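N-ACETYLMURAMOYL-L-ALANINE AMIDASE CwlV (Paenibacillus polymyxa, PDB 1JWQ) probably cleaves the amide bond between N-acetylmuramic acid and L-alanine in peptidoglycan, using the zinc ion held by this catalytic domain. Local coordinates at residues A[35-40]-A[163-168]. Residues are numbered along the deposited sequence; the frame is centred on the assembly and turned at random.
Sequences LKVESI and RVAQGI
The amine of Lys36, NZ, is gripped by two residues of helix 158-176, in a salt bridge to Glu158 and a hydrogen bond to Asn162, while Lys36 CB rests 3.6 Å from Ala165 CB. Lysine suits this edge because its aliphatic stem can pack while its amine reaches an acidic partner. The interface is mainly aliphatic, with the polar side chains Lys36 and Gln166 at its edge. Ala165 is small enough to let the axes close to 8.6 Å, crossing at -57°. The long arm of Ile40 spans to the opposing backbone: CD1 lies 3.6 Å from Gln166 N and 3.9 Å from Ala165 CB, while CG2 meets Gln166 OE1 at 3.7 Å. The bend of Gln166 at chi2 (64°) brings CD toward Ile40, and NE2 bonds Asp170. An alanine in place of Ile40 would probably leave a gap against the Ala165-Gln166 backbone and remove the packing on the Gln166 amide. Val37, compactly branched, fits beside Ala165, and its CG2 packs 3.9 Å from CG2 of the branched Ile168, which also touches Met33. With no hydrogen bond between the segments, shape and apolar burial join these two helices of the open alpha-beta-alpha fold, and polar ends stay at the margin.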
ATOM      1  N   LEU A  35      -4.988   5.236   6.235  1.00 12.00           N
ATOM      2  CA  LEU A  35      -5.664   6.402   6.795  1.00 12.88           C
ATOM      3  C   LEU A  35      -4.860   7.680   6.560  1.00 13.39           C
ATOM      4  O   LEU A  35      -5.428   8.735   6.291  1.00 13.83           O
ATOM      5  CB  LEU A  35      -5.907   6.204   8.294  1.00 14.48           C
ATOM      6  CG  LEU A  35      -6.870   5.068   8.651  1.00 15.53           C
ATOM      7  CD1 LEU A  35      -7.009   4.972  10.156  1.00 17.97           C
ATOM      8  CD2 LEU A  35      -8.229   5.312   8.001  1.00 17.70           C
ATOM      9  N   LYS A  36      -3.539   7.584   6.667  1.00 13.06           N
ATOM     10  CA  LYS A  36      -2.688   8.750   6.446  1.00 13.07           C
ATOM     11  C   LYS A  36      -2.719   9.170   4.980  1.00 13.16           C
ATOM     12  O   LYS A  36      -2.780  10.361   4.669  1.00 12.50           O
ATOM     13  CB  LYS A  36      -1.251   8.459   6.885  1.00 13.45           C
ATOM     14  CG  LYS A  36      -1.053   8.466   8.392  1.00 15.14           C
ATOM     15  CD  LYS A  36       0.357   8.049   8.774  1.00 19.40           C
ATOM     16  CE  LYS A  36       0.544   8.009  10.293  1.00 18.38           C
ATOM     17  NZ  LYS A  36       0.387   9.359  10.898  1.00 21.63           N
ATOM     18  N   VAL A  37      -2.680   8.196   4.075  1.00 12.85           N
ATOM     19  CA  VAL A  37      -2.716   8.512   2.654  1.00 12.10           C
ATOM     20  C   VAL A  37      -4.064   9.153   2.339  1.00 14.10           C
ATOM     21  O   VAL A  37      -4.143  10.110   1.570  1.00 13.73           O
ATOM     22  CB  VAL A  37      -2.506   7.240   1.794  1.00 13.22           C
ATOM     23  CG1 VAL A  37      -2.729   7.553   0.315  1.00 11.92           C
ATOM     24  CG2 VAL A  37      -1.096   6.714   2.000  1.00 10.41           C
ATOM     25  N   GLU A  38      -5.119   8.641   2.964  1.00 13.78           N
ATOM     26  CA  GLU A  38      -6.453   9.180   2.749  1.00 14.94           C
ATOM     27  C   GLU A  38      -6.517  10.646   3.165  1.00 15.01           C
ATOM     28  O   GLU A  38      -7.025  11.489   2.424  1.00 14.73           O
ATOM     29  CB  GLU A  38      -7.487   8.386   3.542  1.00 14.81           C
ATOM     30  CG  GLU A  38      -8.921   8.765   3.204  1.00 17.32           C
ATOM     31  CD  GLU A  38      -9.929   8.156   4.151  1.00 16.96           C
ATOM     32  OE1 GLU A  38     -11.112   8.055   3.769  1.00 20.92           O
ATOM     33  OE2 GLU A  38      -9.543   7.788   5.278  1.00 16.74           O
ATOM     34  N   SER A  39      -6.007  10.945   4.355  1.00 16.03           N
ATOM     35  CA  SER A  39      -6.018  12.316   4.863  1.00 17.00           C
ATOM     36  C   SER A  39      -5.317  13.280   3.914  1.00 16.07           C
ATOM     37  O   SER A  39      -5.786  14.398   3.689  1.00 16.52           O
ATOM     38  CB  SER A  39      -5.345  12.380   6.236  1.00 19.19           C
ATOM     39  OG  SER A  39      -6.000  11.529   7.160  1.00 26.44           O
ATOM     40  N   ILE A  40      -4.192  12.845   3.357  1.00 13.92           N
ATOM     41  CA  ILE A  40      -3.431  13.677   2.435  1.00 14.16           C
ATOM     42  C   ILE A  40      -4.185  13.895   1.126  1.00 15.16           C
ATOM     43  O   ILE A  40      -4.314  15.025   0.663  1.00 15.18           O
ATOM     44  CB  ILE A  40      -2.058  13.044   2.120  1.00 13.14           C
ATOM     45  CG1 ILE A  40      -1.228  12.954   3.403  1.00 13.09           C
ATOM     46  CG2 ILE A  40      -1.321  13.870   1.072  1.00 11.37           C
ATOM     47  CD1 ILE A  40       0.024  12.115   3.261  1.00 13.24           C
ATOM     48  N   ARG A 163       5.956  10.398   6.222  1.00 16.09           N
ATOM     49  CA  ARG A 163       6.805  10.649   5.068  1.00 16.96           C
ATOM     50  C   ARG A 163       6.437   9.708   3.919  1.00 15.13           C
ATOM     51  O   ARG A 163       6.311  10.124   2.765  1.00 13.85           O
ATOM     52  CB  ARG A 163       8.263  10.439   5.462  1.00 19.46           C
ATOM     53  CG  ARG A 163       9.250  10.754   4.369  1.00 26.46           C
ATOM     54  CD  ARG A 163      10.540  10.011   4.615  1.00 31.04           C
ATOM     55  NE  ARG A 163      10.901   9.979   6.028  1.00 35.12           N
ATOM     56  CZ  ARG A 163      11.580   8.985   6.587  1.00 36.30           C
ATOM     57  NH1 ARG A 163      11.957   7.947   5.850  1.00 33.90           N
ATOM     58  NH2 ARG A 163      11.907   9.041   7.871  1.00 37.60           N
ATOM     59  N   VAL A 164       6.260   8.436   4.253  1.00 13.70           N
ATOM     60  CA  VAL A 164       5.915   7.421   3.267  1.00 12.35           C
ATOM     61  C   VAL A 164       4.505   7.634   2.734  1.00 11.11           C
ATOM     62  O   VAL A 164       4.257   7.459   1.544  1.00 10.61           O
ATOM     63  CB  VAL A 164       6.041   6.010   3.876  1.00 12.80           C
ATOM     64  CG1 VAL A 164       5.546   4.960   2.891  1.00 12.11           C
ATOM     65  CG2 VAL A 164       7.499   5.742   4.233  1.00 12.80           C
ATOM     66  N   ALA A 165       3.587   8.020   3.618  1.00 11.02           N
ATOM     67  CA  ALA A 165       2.211   8.270   3.212  1.00 10.66           C
ATOM     68  C   ALA A 165       2.193   9.388   2.180  1.00 11.22           C
ATOM     69  O   ALA A 165       1.417   9.356   1.223  1.00  9.50           O
ATOM     70  CB  ALA A 165       1.359   8.655   4.423  1.00 10.41           C
ATOM     71  N   GLN A 166       3.048  10.386   2.375  1.00 10.90           N
ATOM     72  CA  GLN A 166       3.102  11.492   1.429  1.00 11.63           C
ATOM     73  C   GLN A 166       3.663  10.996   0.106  1.00 11.91           C
ATOM     74  O   GLN A 166       3.220  11.417  -0.961  1.00 12.92           O
ATOM     75  CB  GLN A 166       3.979  12.629   1.958  1.00 12.03           C
ATOM     76  CG  GLN A 166       4.027  13.832   1.023  1.00 11.60           C
ATOM     77  CD  GLN A 166       2.672  14.506   0.863  1.00 13.18           C
ATOM     78  OE1 GLN A 166       2.083  14.981   1.837  1.00 16.00           O
ATOM     79  NE2 GLN A 166       2.173  14.551  -0.366  1.00 11.57           N
ATOM     80  N   GLY A 167       4.642  10.100   0.182  1.00 11.47           N
ATOM     81  CA  GLY A 167       5.237   9.553  -1.023  1.00 10.87           C
ATOM     82  C   GLY A 167       4.210   8.764  -1.815  1.00 11.52           C
ATOM     83  O   GLY A 167       4.132   8.876  -3.039  1.00 11.39           O
ATOM     84  N   ILE A 168       3.417   7.961  -1.116  1.00 11.25           N
ATOM     85  CA  ILE A 168       2.382   7.164  -1.763  1.00 10.43           C
ATOM     86  C   ILE A 168       1.342   8.098  -2.381  1.00 12.34           C
ATOM     87  O   ILE A 168       0.887   7.890  -3.510  1.00 10.06           O
ATOM     88  CB  ILE A 168       1.717   6.208  -0.744  1.00  9.31           C
ATOM     89  CG1 ILE A 168       2.753   5.183  -0.269  1.00  9.60           C
ATOM     90  CG2 ILE A 168       0.520   5.511  -1.367  1.00  8.62           C
ATOM     91  CD1 ILE A 168       2.242   4.221   0.804  1.00 10.66           C
TER